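Local coordinates for protein malonyl-CoA decarboxylase (Rhodopseudomonas palustris, PDB 4KSA) that probably catalyses the decarboxylation of malonyl-CoA to acetyl-CoA and carbon dioxide, and assembles as four subunits with bound magnesium, at residues L81-P87 and A114-R119; R119-R124 and D159-L163. All coordinates share one frame; numbering follows the deposited sequence.

Contact 1 of 2, residues L81-P87 and A114-R119; sequences LAEQFGP and AAEPRR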
loop_
_atom_site.group_PDB
_atom_site.type_symbol
_atom_site.label_atom_id
_atom_site.label_comp_id
_atom_site.label_asym_id
_atom_site.label_seq_id
_atom_site.Cartn_x
_atom_site.Cartn_y
_atom_site.Cartn_z
ATOM N N LEU A 81 -3.189 -32.593 -28.444
ATOM C CA LEU A 81 -4.093 -32.358 -27.332
ATOM C C LEU A 81 -5.478 -32.840 -27.715
ATOM O O LEU A 81 -6.246 -33.273 -26.859
ATOM C CB LEU A 81 -4.158 -30.871 -26.947
ATOM C CG LEU A 81 -2.882 -30.193 -26.421
ATOM C CD1 LEU A 81 -3.105 -28.697 -26.332
ATOM C CD2 LEU A 81 -2.481 -30.759 -25.075
ATOM N N ALA A 82 -5.792 -32.788 -29.005
ATOM C CA ALA A 82 -7.112 -33.205 -29.454
ATOM C C ALA A 82 -7.310 -34.710 -29.554
ATOM O O ALA A 82 -8.321 -35.229 -29.059
ATOM C CB ALA A 82 -7.456 -32.554 -30.778
ATOM N N GLU A 83 -6.363 -35.419 -30.171
ATOM C CA GLU A 83 -6.521 -36.861 -30.320
ATOM C C GLU A 83 -5.949 -37.721 -29.197
ATOM O O GLU A 83 -6.585 -38.685 -28.770
ATOM C CB GLU A 83 -5.955 -37.341 -31.660
ATOM C CG GLU A 83 -4.446 -37.359 -31.762
ATOM C CD GLU A 83 -3.966 -38.061 -33.029
ATOM O OE1 GLU A 83 -4.541 -37.796 -34.116
ATOM O OE2 GLU A 83 -3.009 -38.870 -32.940
ATOM N N GLN A 84 -4.772 -37.382 -28.695
ATOM C CA GLN A 84 -4.199 -38.195 -27.638
ATOM C C GLN A 84 -4.636 -37.872 -26.208
ATOM O O GLN A 84 -4.829 -38.775 -25.393
ATOM C CB GLN A 84 -2.678 -38.161 -27.751
ATOM C CG GLN A 84 -2.216 -38.821 -29.040
ATOM C CD GLN A 84 -0.747 -38.657 -29.298
ATOM O OE1 GLN A 84 0.089 -39.003 -28.448
ATOM N NE2 GLN A 84 -0.408 -38.129 -30.481
ATOM N N PHE A 85 -4.830 -36.594 -25.906
ATOM C CA PHE A 85 -5.198 -36.206 -24.560
ATOM C C PHE A 85 -6.667 -35.955 -24.276
ATOM O O PHE A 85 -7.020 -35.099 -23.464
ATOM C CB PHE A 85 -4.370 -35.010 -24.164
ATOM C CG PHE A 85 -2.910 -35.287 -24.156
ATOM C CD1 PHE A 85 -2.309 -35.866 -23.048
ATOM C CD2 PHE A 85 -2.130 -34.970 -25.258
ATOM C CE1 PHE A 85 -0.951 -36.123 -23.026
ATOM C CE2 PHE A 85 -0.763 -35.226 -25.255
ATOM C CZ PHE A 85 -0.169 -35.804 -24.131
ATOM N N GLY A 86 -7.527 -36.714 -24.935
ATOM C CA GLY A 86 -8.950 -36.575 -24.687
ATOM C C GLY A 86 -9.300 -37.546 -23.571
ATOM O O GLY A 86 -8.398 -38.067 -22.899
ATOM N N PRO A 87 -10.588 -37.816 -23.335
ATOM C CA PRO A 87 -10.943 -38.755 -22.263
ATOM C C PRO A 87 -10.576 -40.173 -22.648
ATOM O O PRO A 87 -10.556 -40.496 -23.831
ATOM C CB PRO A 87 -12.452 -38.597 -22.159
ATOM C CG PRO A 87 -12.846 -38.322 -23.577
ATOM C CD PRO A 87 -11.794 -37.305 -24.008
ATOM N N ALA A 114 -14.908 -40.066 -15.704
ATOM C CA ALA A 114 -14.567 -40.686 -16.969
ATOM C C ALA A 114 -14.644 -39.755 -18.181
ATOM O O ALA A 114 -13.852 -39.892 -19.113
ATOM C CB ALA A 114 -15.465 -41.895 -17.198
ATOM N N ALA A 115 -15.579 -38.812 -18.178
ATOM C CA ALA A 115 -15.734 -37.942 -19.328
ATOM C C ALA A 115 -14.716 -36.824 -19.454
ATOM O O ALA A 115 -14.488 -36.315 -20.544
ATOM C CB ALA A 115 -17.124 -37.360 -19.345
ATOM N N GLU A 116 -14.100 -36.432 -18.349
ATOM C CA GLU A 116 -13.134 -35.344 -18.392
ATOM C C GLU A 116 -11.860 -35.743 -19.111
ATOM O O GLU A 116 -11.154 -36.656 -18.686
ATOM C CB GLU A 116 -12.791 -34.878 -16.979
ATOM C CG GLU A 116 -11.767 -33.754 -16.933
ATOM C CD GLU A 116 -11.365 -33.377 -15.518
ATOM O OE1 GLU A 116 -12.248 -32.956 -14.740
ATOM O OE2 GLU A 116 -10.166 -33.503 -15.187
ATOM N N PRO A 117 -11.551 -35.057 -20.220
ATOM C CA PRO A 117 -10.349 -35.333 -21.006
ATOM C C PRO A 117 -9.087 -34.993 -20.230
ATOM O O PRO A 117 -9.077 -34.087 -19.385
ATOM C CB PRO A 117 -10.530 -34.443 -22.230
ATOM C CG PRO A 117 -11.328 -33.302 -21.703
ATOM C CD PRO A 117 -12.345 -33.983 -20.843
ATOM N N ARG A 118 -8.020 -35.717 -20.531
ATOM C CA ARG A 118 -6.744 -35.506 -19.877
ATOM C C ARG A 118 -6.152 -34.120 -20.143
ATOM O O ARG A 118 -5.188 -33.717 -19.482
ATOM C CB ARG A 118 -5.761 -36.583 -20.322
ATOM C CG ARG A 118 -6.237 -37.987 -20.037
ATOM C CD ARG A 118 -5.060 -38.945 -20.098
ATOM N NE ARG A 118 -4.510 -39.040 -21.448
ATOM C CZ ARG A 118 -3.227 -39.287 -21.706
ATOM N NH1 ARG A 118 -2.366 -39.464 -20.700
ATOM N NH2 ARG A 118 -2.801 -39.338 -22.968
ATOM N N ARG A 119 -6.720 -33.410 -21.116
ATOM C CA ARG A 119 -6.273 -32.068 -21.482
ATOM C C ARG A 119 -6.357 -31.149 -20.274
ATOM O O ARG A 119 -5.459 -30.356 -20.003
ATOM C CB ARG A 119 -7.179 -31.463 -22.552
ATOM C CG ARG A 119 -7.135 -32.106 -23.904
ATOM C CD ARG A 119 -7.712 -31.160 -24.949
ATOM N NE ARG A 119 -9.162 -31.227 -24.996
ATOM C CZ ARG A 119 -9.826 -32.310 -25.355
ATOM N NH1 ARG A 119 -11.145 -32.304 -25.372
ATOM N NH2 ARG A 119 -9.158 -33.392 -25.701
#
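In the all-helical N-terminal part of malonyl-CoA decarboxylase, the first turn of helix 118-126 meets the closing turn of helix 71-83, where R118 and R119 take up backbone carbonyls of L81-P87. The arrangement illustrates how carbonyls near a helix C-terminus, where the helix's own N-H groups run out, can be served by arginines from elsewhere in the chain. R119 NH2 donates to L81 O over 3.1 Å, the oxygen lying somewhat out of the guanidinium plane. A bend in the R119 chain at chi3 (-83°) turns the group back to this carbonyl after its methylene CD has run past L81 CB at 4.1 Å. R118 works differently: its NH2 reaches Q84 O at 3.2 Å in an almost straight bond (177°), with the acceptor in the guanidinium plane but the donor well above the plane of the carbonyl. F85 CD1 lies over one face of the R118 guanidinium, near its rim, 3.5 Å from NH2, the two planes only 21° apart. These carbonyl bonds would suit the partial negative charge expected at a helix end, although each guanidinium has a carboxylate as well, E44 for R118 and D159 for R119. F85 also packs on helix 36-48. Further along, the backbone joins in, with a weak hydrogen bond from R118 N to G86 O at 3.4 Å. The two prolines then cross, P87 CD resting 3.6 Å from P117 CB, and P87 touches T108 of the second subunit. P117 CB serves a second neighbour, lying over one face of the R119 guanidinium near its rim, and P87 CB comes to 3.5 Å from the carbonyl oxygen A115 O.

Contact 2 of 2, residues R119-R124 and D159-L163; sequences RQELIR and DFVHL. With MG (magnesium ion), chain E.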
loop_
_atom_site.group_PDB
_atom_site.type_symbol
_atom_site.label_atom_id
_atom_site.label_comp_id
_atom_site.label_asym_id
_atom_site.label_seq_id
_atom_site.Cartn_x
_atom_site.Cartn_y
_atom_site.Cartn_z
ATOM N N ARG A 119 -6.720 -33.410 -21.116
ATOM C CA ARG A 119 -6.273 -32.068 -21.482
ATOM C C ARG A 119 -6.357 -31.149 -20.274
ATOM O O ARG A 119 -5.459 -30.356 -20.003
ATOM C CB ARG A 119 -7.179 -31.463 -22.552
ATOM C CG ARG A 119 -7.135 -32.106 -23.904
ATOM C CD ARG A 119 -7.712 -31.160 -24.949
ATOM N NE ARG A 119 -9.162 -31.227 -24.996
ATOM C CZ ARG A 119 -9.826 -32.310 -25.355
ATOM N NH1 ARG A 119 -11.145 -32.304 -25.372
ATOM N NH2 ARG A 119 -9.158 -33.392 -25.701
ATOM N N GLN A 120 -7.475 -31.240 -19.571
ATOM C CA GLN A 120 -7.707 -30.422 -18.406
ATOM C C GLN A 120 -6.607 -30.548 -17.344
ATOM O O GLN A 120 -5.994 -29.553 -16.944
ATOM C CB GLN A 120 -9.051 -30.794 -17.810
ATOM C CG GLN A 120 -10.153 -30.865 -18.839
ATOM C CD GLN A 120 -11.432 -30.237 -18.345
ATOM O OE1 GLN A 120 -11.584 -29.966 -17.143
ATOM N NE2 GLN A 120 -12.368 -30.004 -19.260
ATOM N N GLU A 121 -6.360 -31.766 -16.882
ATOM C CA GLU A 121 -5.347 -31.972 -15.875
ATOM C C GLU A 121 -4.003 -31.451 -16.369
ATOM O O GLU A 121 -3.215 -30.924 -15.582
ATOM C CB GLU A 121 -5.255 -33.458 -15.525
ATOM C CG GLU A 121 -4.346 -33.768 -14.338
ATOM C CD GLU A 121 -4.691 -32.915 -13.119
ATOM O OE1 GLU A 121 -5.905 -32.671 -12.880
ATOM O OE2 GLU A 121 -3.750 -32.500 -12.403
ATOM N N LEU A 122 -3.744 -31.598 -17.670
ATOM C CA LEU A 122 -2.494 -31.135 -18.263
ATOM C C LEU A 122 -2.375 -29.601 -18.228
ATOM O O LEU A 122 -1.291 -29.050 -17.953
ATOM C CB LEU A 122 -2.382 -31.599 -19.720
ATOM C CG LEU A 122 -1.137 -31.054 -20.433
ATOM C CD1 LEU A 122 0.112 -31.590 -19.708
ATOM C CD2 LEU A 122 -1.149 -31.432 -21.919
ATOM N N ILE A 123 -3.479 -28.915 -18.538
ATOM C CA ILE A 123 -3.485 -27.461 -18.520
ATOM C C ILE A 123 -3.369 -26.984 -17.064
ATOM O O ILE A 123 -2.578 -26.076 -16.758
ATOM C CB ILE A 123 -4.769 -26.901 -19.209
ATOM C CG1 ILE A 123 -4.768 -27.301 -20.691
ATOM C CG2 ILE A 123 -4.808 -25.383 -19.136
ATOM C CD1 ILE A 123 -6.015 -26.863 -21.459
ATOM N N ARG A 124 -4.138 -27.611 -16.167
ATOM C CA ARG A 124 -4.104 -27.239 -14.746
ATOM C C ARG A 124 -2.708 -27.317 -14.193
ATOM O O ARG A 124 -2.309 -26.470 -13.391
ATOM C CB ARG A 124 -5.013 -28.121 -13.895
ATOM C CG ARG A 124 -6.461 -27.702 -13.946
ATOM C CD ARG A 124 -7.256 -28.386 -12.861
ATOM N NE ARG A 124 -7.460 -29.791 -13.163
ATOM C CZ ARG A 124 -8.543 -30.266 -13.764
ATOM N NH1 ARG A 124 -9.520 -29.443 -14.109
ATOM N NH2 ARG A 124 -8.629 -31.554 -14.046
ATOM N N ASP A 159 -12.036 -26.912 -23.410
ATOM C CA ASP A 159 -11.439 -27.214 -22.120
ATOM C C ASP A 159 -10.724 -25.992 -21.558
ATOM O O ASP A 159 -10.714 -25.770 -20.342
ATOM C CB ASP A 159 -10.478 -28.402 -22.240
ATOM C CG ASP A 159 -11.214 -29.724 -22.383
ATOM O OD1 ASP A 159 -10.709 -30.624 -23.088
ATOM O OD2 ASP A 159 -12.301 -29.860 -21.778
ATOM N N PHE A 160 -10.133 -25.198 -22.444
ATOM C CA PHE A 160 -9.441 -23.990 -22.028
ATOM C C PHE A 160 -10.437 -23.029 -21.402
ATOM O O PHE A 160 -10.166 -22.431 -20.369
ATOM C CB PHE A 160 -8.764 -23.316 -23.227
ATOM C CG PHE A 160 -7.381 -23.815 -23.498
ATOM C CD1 PHE A 160 -6.308 -23.341 -22.766
ATOM C CD2 PHE A 160 -7.149 -24.766 -24.484
ATOM C CE1 PHE A 160 -5.016 -23.798 -23.011
ATOM C CE2 PHE A 160 -5.864 -25.227 -24.734
ATOM C CZ PHE A 160 -4.799 -24.736 -23.994
ATOM N N VAL A 161 -11.592 -22.888 -22.040
ATOM C CA VAL A 161 -12.629 -21.994 -21.556
ATOM C C VAL A 161 -13.148 -22.442 -20.188
ATOM O O VAL A 161 -13.414 -21.612 -19.329
ATOM C CB VAL A 161 -13.794 -21.892 -22.581
ATOM C CG1 VAL A 161 -14.940 -21.046 -22.022
ATOM C CG2 VAL A 161 -13.287 -21.263 -23.868
ATOM N N HIS A 162 -13.274 -23.742 -19.960
ATOM C CA HIS A 162 -13.754 -24.184 -18.663
ATOM C C HIS A 162 -12.790 -23.761 -17.550
ATOM O O HIS A 162 -13.220 -23.297 -16.499
ATOM C CB HIS A 162 -13.947 -25.705 -18.634
ATOM C CG HIS A 162 -14.419 -26.228 -17.308
ATOM N ND1 HIS A 162 -15.663 -25.934 -16.789
ATOM C CD2 HIS A 162 -13.796 -26.994 -16.378
ATOM C CE1 HIS A 162 -15.787 -26.495 -15.598
ATOM N NE2 HIS A 162 -14.668 -27.143 -15.326
ATOM N N LEU A 163 -11.491 -23.916 -17.780
ATOM C CA LEU A 163 -10.504 -23.548 -16.764
ATOM C C LEU A 163 -10.306 -22.030 -16.635
ATOM O O LEU A 163 -10.331 -21.509 -15.513
ATOM C CB LEU A 163 -9.170 -24.252 -17.041
ATOM C CG LEU A 163 -9.287 -25.786 -17.078
ATOM C CD1 LEU A 163 -8.043 -26.416 -17.693
ATOM C CD2 LEU A 163 -9.524 -26.310 -15.672
HETATM MG MG MG E . -14.661 -28.795 -13.504
#
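D159 divides its carboxylate between two consecutive residues of helix 118-126: OD1 forms a salt bridge with R119 NE and OD2 accepts a hydrogen bond from Q120 NE2, both modelled at 2.5 Å, a shortness that is doubtful at this resolution. The Q120 donor comes from above the carboxylate plane, amide and carboxylate being turned 75° against each other; a bend at Q120 chi2 brings the amide across. F160 follows with a CH-pi contact: I123 CD1 sits over the centre of the ring, 3.5 Å from the centroid and 9° off its normal. Here two helix segments cross at -51° with axes 9.9 Å apart, a buried pair within the N-terminal helical domain, backed by L136 of helix 132-146. H162 binds magnesium through NE2 at 2.5 Å, and H162 of the second subunit binds the same ion; its CD2 in this chain is 3.8 Å from Q120 OE1. L163 spreads its two methyls, CD1 meeting I123 CB at 3.6 Å and CD2 meeting R124 NH1 at 3.5 Å, while R124 turns NE and NH2 side-on to E121 OE1 and also pairs with E116.

Contacts 1 and 2 lie in series along the chain, their centres about 10 Å apart, and both draw on helix 118-126. R119 belongs to each: its NH2 is used for a carbonyl in contact 1 and its NE for a carboxylate in contact 2, so one guanidinium ties helix 71-83 to helix 154-167. A second polar tie is the salt bridge between E116 OE2 and R124 NH2, at 2.7 Å. On the apolar side, L81 CD2 packs against L122 CD2 at 3.5 Å. The magnesium site at the subunit interface borders both contacts: H162 of contact 2 binds the ion, and the side chain of E116 in contact 1 comes within about 5 Å of it.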